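Local structure of NreA (Staphylococcus aureus subsp. aureus, 6K2H) at residues Arg64-Thr69 against Pro95-Glu100; Met77-Ala80 against Ala85-Pro88; Ala80-Ala85 against Glu89-Ala94. The protein probably senses nitrate through a GAF domain and takes part in signalling that adjusts the cell to nitrate respiration. The protein carries 1 engineered substitution. One frame throughout, in Å; residues are numbered along the deposited sequence.

Contact 1: residues Arg64-Thr69 against Pro95-Glu100. With EDO (1,2-ethanediol), chain B.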
ATOM      1  N   ARG A  64       8.841  -3.255   8.647  1.00 52.63           N
ATOM      2  CA  ARG A  64       8.762  -1.792   8.739  1.00 53.11           C
ATOM      3  C   ARG A  64       7.650  -1.232   7.847  1.00 44.38           C
ATOM      4  O   ARG A  64       7.593  -1.553   6.644  1.00 36.72           O
ATOM      5  CB  ARG A  64      10.085  -1.154   8.335  1.00 56.55           C
ATOM      6  CG  ARG A  64      11.349  -1.870   8.834  1.00 71.07           C
ATOM      7  CD  ARG A  64      11.344  -2.224  10.322  1.00 75.08           C
ATOM      8  NE  ARG A  64      10.706  -1.171  11.113  1.00 77.96           N
ATOM      9  CZ  ARG A  64      10.084  -1.332  12.281  1.00 84.94           C
ATOM     10  NH1 ARG A  64       9.546  -0.265  12.863  1.00 88.45           N
ATOM     11  NH2 ARG A  64       9.999  -2.521  12.886  1.00 84.22           N
ATOM     12  N   GLY A  65       6.845  -0.349   8.437  1.00 35.71           N
ATOM     13  CA  GLY A  65       5.817   0.406   7.736  1.00 38.94           C
ATOM     14  C   GLY A  65       4.617  -0.445   7.405  1.00 37.23           C
ATOM     15  O   GLY A  65       4.480  -1.584   7.862  1.00 33.98           O
ATOM     16  N   LEU A  66       3.767   0.087   6.556  1.00 33.05           N
ATOM     17  CA  LEU A  66       2.631  -0.670   6.143  1.00 32.09           C
ATOM     18  C   LEU A  66       3.047  -1.863   5.293  1.00 29.64           C
ATOM     19  O   LEU A  66       2.559  -2.951   5.515  1.00 32.95           O
ATOM     20  CB  LEU A  66       1.659   0.146   5.320  1.00 27.89           C
ATOM     21  CG  LEU A  66       1.090   1.350   6.102  1.00 33.44           C
ATOM     22  CD1 LEU A  66       0.638   2.405   5.142  1.00 31.98           C
ATOM     23  CD2 LEU A  66      -0.057   0.892   6.942  1.00 36.01           C
ATOM     24  N   ALA A  67       3.854  -1.626   4.275  1.00 25.08           N
ATOM     25  CA  ALA A  67       4.219  -2.711   3.361  1.00 26.62           C
ATOM     26  C   ALA A  67       5.045  -3.774   4.114  1.00 26.28           C
ATOM     27  O   ALA A  67       4.825  -4.994   3.979  1.00 27.06           O
ATOM     28  CB  ALA A  67       4.983  -2.189   2.177  1.00 27.39           C
ATOM     29  N   GLY A  68       6.036  -3.345   4.868  1.00 28.95           N
ATOM     30  CA  GLY A  68       6.853  -4.352   5.551  1.00 29.51           C
ATOM     31  C   GLY A  68       6.135  -5.152   6.587  1.00 29.01           C
ATOM     32  O   GLY A  68       6.414  -6.354   6.772  1.00 29.53           O
ATOM     33  N   THR A  69       5.206  -4.523   7.280  1.00 25.93           N
ATOM     34  CA  THR A  69       4.424  -5.237   8.276  1.00 28.64           C
ATOM     35  C   THR A  69       3.491  -6.248   7.613  1.00 27.52           C
ATOM     36  O   THR A  69       3.411  -7.382   8.039  1.00 27.53           O
ATOM     37  CB  THR A  69       3.648  -4.241   9.162  1.00 32.15           C
ATOM     38  OG1 THR A  69       4.576  -3.292   9.747  1.00 33.32           O
ATOM     39  CG2 THR A  69       2.866  -4.910  10.220  1.00 34.47           C
ATOM     40  N   PRO A  95       6.144   5.921   5.629  1.00 23.94           N
ATOM     41  CA  PRO A  95       6.360   7.197   4.986  1.00 25.42           C
ATOM     42  C   PRO A  95       5.437   7.507   3.814  1.00 22.24           C
ATOM     43  O   PRO A  95       5.251   8.671   3.502  1.00 21.38           O
ATOM     44  CB  PRO A  95       7.809   7.172   4.519  1.00 27.36           C
ATOM     45  CG  PRO A  95       8.362   5.896   4.879  1.00 30.23           C
ATOM     46  CD  PRO A  95       7.401   5.164   5.753  1.00 28.07           C
ATOM     47  N   ILE A  96       4.864   6.507   3.162  1.00 21.42           N
ATOM     48  CA  ILE A  96       3.890   6.861   2.086  1.00 21.01           C
ATOM     49  C   ILE A  96       2.728   7.676   2.630  1.00 19.23           C
ATOM     50  O   ILE A  96       2.136   8.516   1.969  1.00 18.87           O
ATOM     51  CB  ILE A  96       3.416   5.580   1.352  1.00 22.65           C
ATOM     52  CG1 ILE A  96       2.693   5.905   0.068  1.00 25.99           C
ATOM     53  CG2 ILE A  96       2.503   4.745   2.235  1.00 25.40           C
ATOM     54  CD1 ILE A  96       3.571   6.436  -0.970  1.00 28.12           C
ATOM     55  N   LEU A  97       2.350   7.478   3.903  1.00 19.32           N
ATOM     56  CA  LEU A  97       1.349   8.368   4.487  1.00 18.52           C
ATOM     57  C   LEU A  97       1.709   9.876   4.511  1.00 18.53           C
ATOM     58  O   LEU A  97       0.861  10.686   4.383  1.00 19.22           O
ATOM     59  CB  LEU A  97       1.093   7.964   5.954  1.00 18.75           C
ATOM     60  CG  LEU A  97       0.648   6.566   6.226  1.00 21.64           C
ATOM     61  CD1 LEU A  97       0.568   6.357   7.743  1.00 23.43           C
ATOM     62  CD2 LEU A  97      -0.649   6.284   5.616  1.00 21.71           C
ATOM     63  N   LEU A  98       2.982  10.188   4.667  1.00 18.30           N
ATOM     64  CA  LEU A  98       3.467  11.556   4.623  1.00 19.05           C
ATOM     65  C   LEU A  98       3.520  12.094   3.187  1.00 19.04           C
ATOM     66  O   LEU A  98       3.038  13.154   2.944  1.00 21.50           O
ATOM     67  CB  LEU A  98       4.864  11.663   5.205  1.00 20.75           C
ATOM     68  CG  LEU A  98       4.975  11.434   6.719  1.00 29.09           C
ATOM     69  CD1 LEU A  98       6.466  11.467   7.025  1.00 31.06           C
ATOM     70  CD2 LEU A  98       4.273  12.564   7.427  1.00 33.55           C
ATOM     71  N   SER A  99       4.134  11.370   2.280  1.00 21.33           N
ATOM     72  CA  SER A  99       4.381  11.899   0.929  1.00 21.23           C
ATOM     73  C   SER A  99       3.073  12.042   0.173  1.00 22.56           C
ATOM     74  O   SER A  99       2.945  12.966  -0.628  1.00 22.79           O
ATOM     75  CB  SER A  99       5.387  11.018   0.180  1.00 21.15           C
ATOM     76  OG  SER A  99       4.890   9.751  -0.265  1.00 22.43           O
ATOM     77  N   GLU A 100       2.050  11.215   0.497  1.00 19.09           N
ATOM     78  CA  GLU A 100       0.771  11.286  -0.208  1.00 19.87           C
ATOM     79  C   GLU A 100      -0.388  11.801   0.662  1.00 18.85           C
ATOM     80  O   GLU A 100      -1.479  11.831   0.192  1.00 18.90           O
ATOM     81  CB  GLU A 100       0.460   9.918  -0.811  1.00 20.93           C
ATOM     82  CG  GLU A 100       1.366   9.505  -1.970  1.00 20.41           C
ATOM     83  CD  GLU A 100       1.231  10.439  -3.188  1.00 21.32           C
ATOM     84  OE1 GLU A 100       0.104  11.001  -3.371  1.00 18.96           O
ATOM     85  OE2 GLU A 100       2.213  10.563  -3.956  1.00 21.36           O
TER
HETATM   86  C1  EDO B 201       5.592   3.015   3.562  1.00 21.81           C
HETATM   87  O1  EDO B 201       5.370   4.102   2.979  1.00 33.37           O
HETATM   88  C2  EDO B 201       4.545   2.519   4.306  1.00 25.41           C
HETATM   89  O2  EDO B 201       4.918   1.217   4.366  1.00 37.36           O
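Leu66 and Ile96 meet at the wall of the GAF-domain pocket that probably receives nitrate, occupied here by 1,2-ethanediol, likely from the crystallisation liquor. The direct contact between the segments is small, 106 Å² in all, and apolar. It turns on one branch of Leu66: CD1 lies 4.1 Å from Leu97 CD2, and the same Leu66 CD1 is 4.2 Å from Ile96 CG2. The side chains of Leu66 and Leu97 cross at about a right angle, so each offers a methyl rather than its length to the other. With chi1 at -167°, Ile96 has CG1 anti to its backbone N and pointing away from Leu66; this leaves CG2 between backbone N and carbonyl carbon, facing the pocket. The Ile96 side chain also touches Phe27, Phe55 and Trp44.

The backbones stay apart, 8.6 Å between Leu66 CA and Ile96 CA, and the diol links them. Its O2 accepts from two consecutive amides at the beginning of helix 65-73. The Ala67 N to O2 bond is 3.0 Å long and nearly straight at 165°, whereas the Leu66 N to O2 bond, though 2.7 Å, is bent to 118° and weak. At the other end, Ile96 N is only 2.5 Å from O1. That is very short, and O1 also sits 3.0 Å from Ile96 CG2, so the exact position of this hydroxyl is doubtful. Trp44 NE1 is a further hydrogen-bond partner of the diol.

The amides of helix 65-73 thus hold O2, and Ile96 N probably joins at O1 if that hydroxyl is placed correctly. Both helix beginnings would be expected to contribute positive potential, which is consistent with a pocket suited to a small anion that can accept several hydrogen bonds, walled by Leu66 and Ile96.

Contact 2: residues Met77-Ala80 against Ala85-Pro88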
ATOM      1  N   MET A  77      -3.775  -4.573   7.062  1.00 25.95           N
ATOM      2  CA  MET A  77      -3.738  -3.484   8.051  1.00 26.27           C
ATOM      3  C   MET A  77      -4.731  -2.452   7.632  1.00 25.99           C
ATOM      4  O   MET A  77      -4.776  -2.079   6.452  1.00 24.26           O
ATOM      5  CB  MET A  77      -2.353  -2.860   8.059  1.00 31.60           C
ATOM      6  CG  MET A  77      -1.262  -3.734   8.566  1.00 44.12           C
ATOM      7  SD  MET A  77       0.275  -2.795   8.776  1.00 51.69           S
ATOM      8  CE  MET A  77      -0.322  -1.415   9.769  1.00 43.29           C
ATOM      9  N   VAL A  78      -5.550  -2.007   8.561  1.00 24.59           N
ATOM     10  CA  VAL A  78      -6.593  -1.055   8.266  1.00 24.83           C
ATOM     11  C   VAL A  78      -6.438   0.094   9.206  1.00 25.98           C
ATOM     12  O   VAL A  78      -6.371  -0.103  10.433  1.00 22.57           O
ATOM     13  CB  VAL A  78      -7.970  -1.666   8.438  1.00 25.12           C
ATOM     14  CG1 VAL A  78      -9.029  -0.633   8.186  1.00 25.63           C
ATOM     15  CG2 VAL A  78      -8.218  -2.831   7.512  1.00 26.10           C
ATOM     16  N   ILE A  79      -6.319   1.288   8.660  1.00 21.24           N
ATOM     17  CA  ILE A  79      -6.339   2.502   9.475  1.00 23.14           C
ATOM     18  C   ILE A  79      -7.470   3.420   9.030  1.00 22.86           C
ATOM     19  O   ILE A  79      -7.387   4.077   7.974  1.00 19.02           O
ATOM     20  CB  ILE A  79      -4.979   3.219   9.435  1.00 23.25           C
ATOM     21  CG1 ILE A  79      -3.867   2.233   9.730  1.00 26.82           C
ATOM     22  CG2 ILE A  79      -5.019   4.444  10.316  1.00 22.74           C
ATOM     23  CD1 ILE A  79      -2.501   2.828   9.590  1.00 26.72           C
ATOM     24  N   ALA A  80      -8.555   3.513   9.809  1.00 20.94           N
ATOM     25  CA  ALA A  80      -9.767   4.176   9.318  1.00 24.10           C
ATOM     26  C   ALA A  80      -9.599   5.701   9.347  1.00 21.41           C
ATOM     27  O   ALA A  80     -10.276   6.371   8.621  1.00 22.79           O
ATOM     28  CB  ALA A  80     -11.003   3.781  10.142  1.00 26.60           C
ATOM     29  N   ALA A  85      -5.460   7.567  14.793  1.00 19.36           N
ATOM     30  CA  ALA A  85      -4.817   6.323  15.052  1.00 20.01           C
ATOM     31  C   ALA A  85      -3.343   6.447  15.235  1.00 23.39           C
ATOM     32  O   ALA A  85      -2.768   5.749  16.075  1.00 22.72           O
ATOM     33  CB  ALA A  85      -5.085   5.250  13.972  1.00 22.18           C
ATOM     34  N   LEU A  86      -2.740   7.314  14.463  1.00 23.77           N
ATOM     35  CA  LEU A  86      -1.249   7.353  14.439  1.00 26.74           C
ATOM     36  C   LEU A  86      -0.722   8.675  14.910  1.00 30.64           C
ATOM     37  O   LEU A  86       0.325   8.754  15.622  1.00 34.05           O
ATOM     38  CB  LEU A  86      -0.742   7.097  13.020  1.00 29.04           C
ATOM     39  CG  LEU A  86      -0.982   5.723  12.380  1.00 34.18           C
ATOM     40  CD1 LEU A  86      -0.172   5.661  11.083  1.00 35.65           C
ATOM     41  CD2 LEU A  86      -0.672   4.576  13.298  1.00 36.55           C
ATOM     42  N   GLY A  87      -1.392   9.719  14.474  1.00 26.76           N
ATOM     43  CA  GLY A  87      -0.874  11.049  14.613  1.00 33.60           C
ATOM     44  C   GLY A  87       0.453  11.240  13.826  1.00 33.79           C
ATOM     45  O   GLY A  87       1.034  10.288  13.294  1.00 30.75           O
ATOM     46  N   PRO A  88       0.975  12.460  13.868  1.00 36.64           N
ATOM     47  CA  PRO A  88       2.072  12.941  13.025  1.00 35.03           C
ATOM     48  C   PRO A  88       3.424  12.285  13.178  1.00 38.15           C
ATOM     49  O   PRO A  88       4.128  12.122  12.193  1.00 36.70           O
ATOM     50  CB  PRO A  88       2.123  14.426  13.350  1.00 42.12           C
ATOM     51  CG  PRO A  88       1.579  14.540  14.737  1.00 41.98           C
ATOM     52  CD  PRO A  88       0.542  13.469  14.859  1.00 42.26           C
TER
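Ile79 carries this contact, touching Ala85 and Leu86 with two different methyl groups, and it accounts for 58 of the 110 Å² buried between the segments. Its chi1 of -50° sets CG1 anti to the carbonyl carbon and CG2 anti to the backbone N, which aims the two branches of CB at separate partners. The short branch ends at CG2, placed 3.7 Å from Ala85 CB. This is a methyl-to-methyl approach, with the CB of Ala85 directed toward the strand. The long branch runs on extended, chi2 175°, and brings CD1 to 4.0 Å from Leu86 CD1. Ile79 and Leu86 cross there at about a right angle, so they meet through their terminal methyls and do not lie alongside each other. The branches keep to their own partners: no Leu86 atom comes within 4.5 Å of Ile79 CG2.

Within the GAF fold, 77-79 is an outermost strand of the five-stranded antiparallel sheet, and the contact lays the connection that follows it back over one face of the sheet. Backbone bonds of Met77 with Ala107 and of Ile79 with Val105 fix the strand to 104-112. Val78 faces the other way, onto Leu130 and Ile133, while Ile79 and Met77 share the side covered by Leu66 of helix 65-73.

The closest backbone approach is 6.9 Å between Ile79 CA and Ala85 CA, and all the pairing across the segments is by side chains. Burial is graded along the cluster: Ile79 is enclosed, Leu86 is partly exposed, and Ala85 lies at the exposed margin.

Contact 3: residues Ala80-Ala85 against Glu89-Ala94. Engineered in segment 89-94: Ala94 (natural residue Tyr).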
ATOM      1  N   ALA A  80      -8.555   3.513   9.809  1.00 20.94           N
ATOM      2  CA  ALA A  80      -9.767   4.176   9.318  1.00 24.10           C
ATOM      3  C   ALA A  80      -9.599   5.701   9.347  1.00 21.41           C
ATOM      4  O   ALA A  80     -10.276   6.371   8.621  1.00 22.79           O
ATOM      5  CB  ALA A  80     -11.003   3.781  10.142  1.00 26.60           C
ATOM      6  N   ASN A  81      -8.734   6.169  10.247  1.00 20.81           N
ATOM      7  CA  ASN A  81      -8.359   7.569  10.359  1.00 21.02           C
ATOM      8  C   ASN A  81      -6.953   7.714  10.892  1.00 22.98           C
ATOM      9  O   ASN A  81      -6.660   7.434  12.048  1.00 20.62           O
ATOM     10  CB  ASN A  81      -9.325   8.434  11.227  1.00 21.55           C
ATOM     11  CG  ASN A  81      -8.940   9.913  11.160  1.00 23.96           C
ATOM     12  OD1 ASN A  81      -8.080  10.385  11.883  1.00 24.92           O
ATOM     13  ND2 ASN A  81      -9.355  10.554  10.073  1.00 33.91           N
ATOM     14  N   VAL A  82      -6.076   8.202  10.031  1.00 20.22           N
ATOM     15  CA  VAL A  82      -4.669   8.312  10.322  1.00 19.27           C
ATOM     16  C   VAL A  82      -4.354   9.308  11.451  1.00 18.02           C
ATOM     17  O   VAL A  82      -3.512   8.962  12.334  1.00 21.60           O
ATOM     18  CB  VAL A  82      -3.832   8.586   9.009  1.00 20.99           C
ATOM     19  CG1 VAL A  82      -2.338   8.921   9.314  1.00 22.77           C
ATOM     20  CG2 VAL A  82      -3.901   7.425   8.086  1.00 23.50           C
ATOM     21  N   GLY A  83      -4.996  10.487  11.405  1.00 20.59           N
ATOM     22  CA  GLY A  83      -4.792  11.581  12.361  1.00 23.53           C
ATOM     23  C   GLY A  83      -5.054  11.153  13.776  1.00 25.09           C
ATOM     24  O   GLY A  83      -4.273  11.462  14.733  1.00 25.21           O
ATOM     25  N   LEU A  84      -6.087  10.301  13.910  1.00 21.69           N
ATOM     26  CA  LEU A  84      -6.382   9.747  15.251  1.00 22.96           C
ATOM     27  C   LEU A  84      -5.572   8.544  15.659  1.00 20.27           C
ATOM     28  O   LEU A  84      -5.075   8.464  16.772  1.00 21.41           O
ATOM     29  CB  LEU A  84      -7.874   9.421  15.312  1.00 26.13           C
ATOM     30  CG  LEU A  84      -8.823  10.613  15.436  1.00 31.28           C
ATOM     31  CD1 LEU A  84     -10.239  10.222  14.994  1.00 35.38           C
ATOM     32  CD2 LEU A  84      -8.839  11.107  16.861  1.00 34.69           C
ATOM     33  N   ALA A  85      -5.460   7.567  14.793  1.00 19.36           N
ATOM     34  CA  ALA A  85      -4.817   6.323  15.052  1.00 20.01           C
ATOM     35  C   ALA A  85      -3.343   6.447  15.235  1.00 23.39           C
ATOM     36  O   ALA A  85      -2.768   5.749  16.075  1.00 22.72           O
ATOM     37  CB  ALA A  85      -5.085   5.250  13.972  1.00 22.18           C
ATOM     38  N   GLU A  89       3.785  11.898  14.386  1.00 38.72           N
ATOM     39  CA  GLU A  89       5.031  11.256  14.682  1.00 38.78           C
ATOM     40  C   GLU A  89       5.179   9.819  14.188  1.00 37.37           C
ATOM     41  O   GLU A  89       6.225   9.446  13.762  1.00 41.14           O
ATOM     42  CB  GLU A  89       5.207  11.242  16.246  1.00 48.00           C
ATOM     43  CG  GLU A  89       5.937  12.415  16.854  1.00 50.06           C
ATOM     44  CD  GLU A  89       6.219  12.211  18.358  1.00 55.66           C
ATOM     45  OE1 GLU A  89       5.235  12.047  19.135  1.00 59.83           O
ATOM     46  OE2 GLU A  89       7.416  12.211  18.768  1.00 63.74           O
ATOM     47  N   GLU A  90       4.141   8.976  14.332  1.00 32.52           N
ATOM     48  CA  GLU A  90       4.176   7.585  13.878  1.00 34.01           C
ATOM     49  C   GLU A  90       4.154   7.455  12.380  1.00 29.73           C
ATOM     50  O   GLU A  90       4.581   6.444  11.851  1.00 31.67           O
ATOM     51  CB  GLU A  90       2.957   6.802  14.414  1.00 35.58           C
ATOM     52  CG  GLU A  90       3.026   6.640  15.906  1.00 34.69           C
ATOM     53  CD  GLU A  90       1.944   5.736  16.491  1.00 36.91           C
ATOM     54  OE1 GLU A  90       1.396   6.162  17.516  1.00 42.04           O
ATOM     55  OE2 GLU A  90       1.645   4.660  15.928  1.00 35.66           O
ATOM     56  N   LYS A  91       3.643   8.479  11.713  1.00 30.31           N
ATOM     57  CA  LYS A  91       3.597   8.495  10.205  1.00 30.49           C
ATOM     58  C   LYS A  91       4.905   8.303   9.585  1.00 29.41           C
ATOM     59  O   LYS A  91       4.994   7.826   8.472  1.00 28.38           O
ATOM     60  CB  LYS A  91       3.017   9.828   9.645  1.00 31.86           C
ATOM     61  CG  LYS A  91       1.583   9.937   9.919  1.00 33.82           C
ATOM     62  CD  LYS A  91       1.091  11.360   9.794  1.00 37.21           C
ATOM     63  CE  LYS A  91       0.216  11.597   8.624  1.00 44.61           C
ATOM     64  NZ  LYS A  91      -0.276  13.009   8.663  1.00 43.09           N
ATOM     65  N   ILE A  92       5.972   8.737  10.257  1.00 29.18           N
ATOM     66  CA  ILE A  92       7.266   8.538   9.725  1.00 30.21           C
ATOM     67  C   ILE A  92       7.625   7.039   9.561  1.00 28.44           C
ATOM     68  O   ILE A  92       8.397   6.738   8.682  1.00 27.92           O
ATOM     69  CB  ILE A  92       8.301   9.406  10.501  1.00 33.97           C
ATOM     70  CG1 ILE A  92       9.480   9.764   9.634  1.00 36.46           C
ATOM     71  CG2 ILE A  92       8.735   8.702  11.751  1.00 35.90           C
ATOM     72  CD1 ILE A  92      10.420  10.775  10.283  1.00 40.10           C
ATOM     73  N   ASP A  93       7.063   6.116  10.344  1.00 30.34           N
ATOM     74  CA  ASP A  93       7.252   4.654  10.174  1.00 32.36           C
ATOM     75  C   ASP A  93       6.662   4.144   8.865  1.00 30.52           C
ATOM     76  O   ASP A  93       7.155   3.169   8.310  1.00 32.88           O
ATOM     77  CB  ASP A  93       6.607   3.839  11.341  1.00 44.07           C
ATOM     78  CG  ASP A  93       6.408   2.304  11.009  1.00 57.44           C
ATOM     79  OD1 ASP A  93       7.397   1.522  11.065  1.00 59.99           O
ATOM     80  OD2 ASP A  93       5.248   1.867  10.703  1.00 68.53           O
ATOM     81  N   ALA A  94       5.635   4.822   8.350  1.00 22.66           N
ATOM     82  CA  ALA A  94       4.966   4.381   7.132  1.00 24.23           C
ATOM     83  C   ALA A  94       4.974   5.581   6.162  1.00 21.81           C
ATOM     84  O   ALA A  94       3.952   6.225   6.037  1.00 22.24           O
ATOM     85  CB  ALA A  94       3.531   4.005   7.496  1.00 23.59           C
TER
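Val82 and Lys91 make a sparse, partly buried contact between two short helical pieces, 82-85 and the turn around 89-93, in the connection after edge strand 77-79 on the outer part of the GAF domain. Only 102 Å² is buried between them. Its substance is aliphatic: Val82 CG1, anti to the backbone N at chi1 171°, lies 3.8 Å from Lys91 CE, and the same Val82 CG1 is 4.1 Å from Lys91 CG. The lysine chain bends at chi3 (110°), so its methylenes pass by this one methyl, the two side chains crossing obliquely. The ammonium is carried past it, with Lys91 NZ 4.6 Å from Val82 CG1.

A second approach, at the exposed margin, is looser: Glu90 OE1 stands 4.4 Å from Ala85 O, a pair of acceptors that can form no bond with each other.

Each piece also has bonds of its own. Asn81 is the N-cap of helix 82-85: its OD1 accepts from Leu84 N at 2.8 Å, with the donor in the carbonyl plane. On the other side, Glu90 O receives Asp93 N at 2.9 Å, and the following turn leads into Ala94, an engineered residue replacing tyrosine. Beyond the two segments, Val82 is tied by backbone bonding to Thr103, and Asp93 OD1 is hydrogen-bonded to Gly65 N.

The cap and internal bonds shape each piece separately. Between the pieces, a methyl against lysine methylenes, with a carboxylate oxygen and a backbone carbonyl oxygen near each other but not bonded, should give little directional preference.

Contact 1 is the core contact, about 7 Å from the chain's centre, whereas the centres of contacts 2 and 3 lie 13 and 14 Å out and only 4 Å from each other. Both outer contacts are nested in the loop that contact 1 closes, and they share Ala80 and Ala85. Contact 1 adds polar backbone groups around a bound guest to its leucine packing; contact 2 is purely aliphatic against the sheet; contact 3 sets a lysine chain against valine near solvent. They touch through Leu97 CD1 and Leu86 CD1, 3.5 Å apart, and through Leu98 CD2, 3.7 Å from Lys91 CB, so the three contacts adjoin.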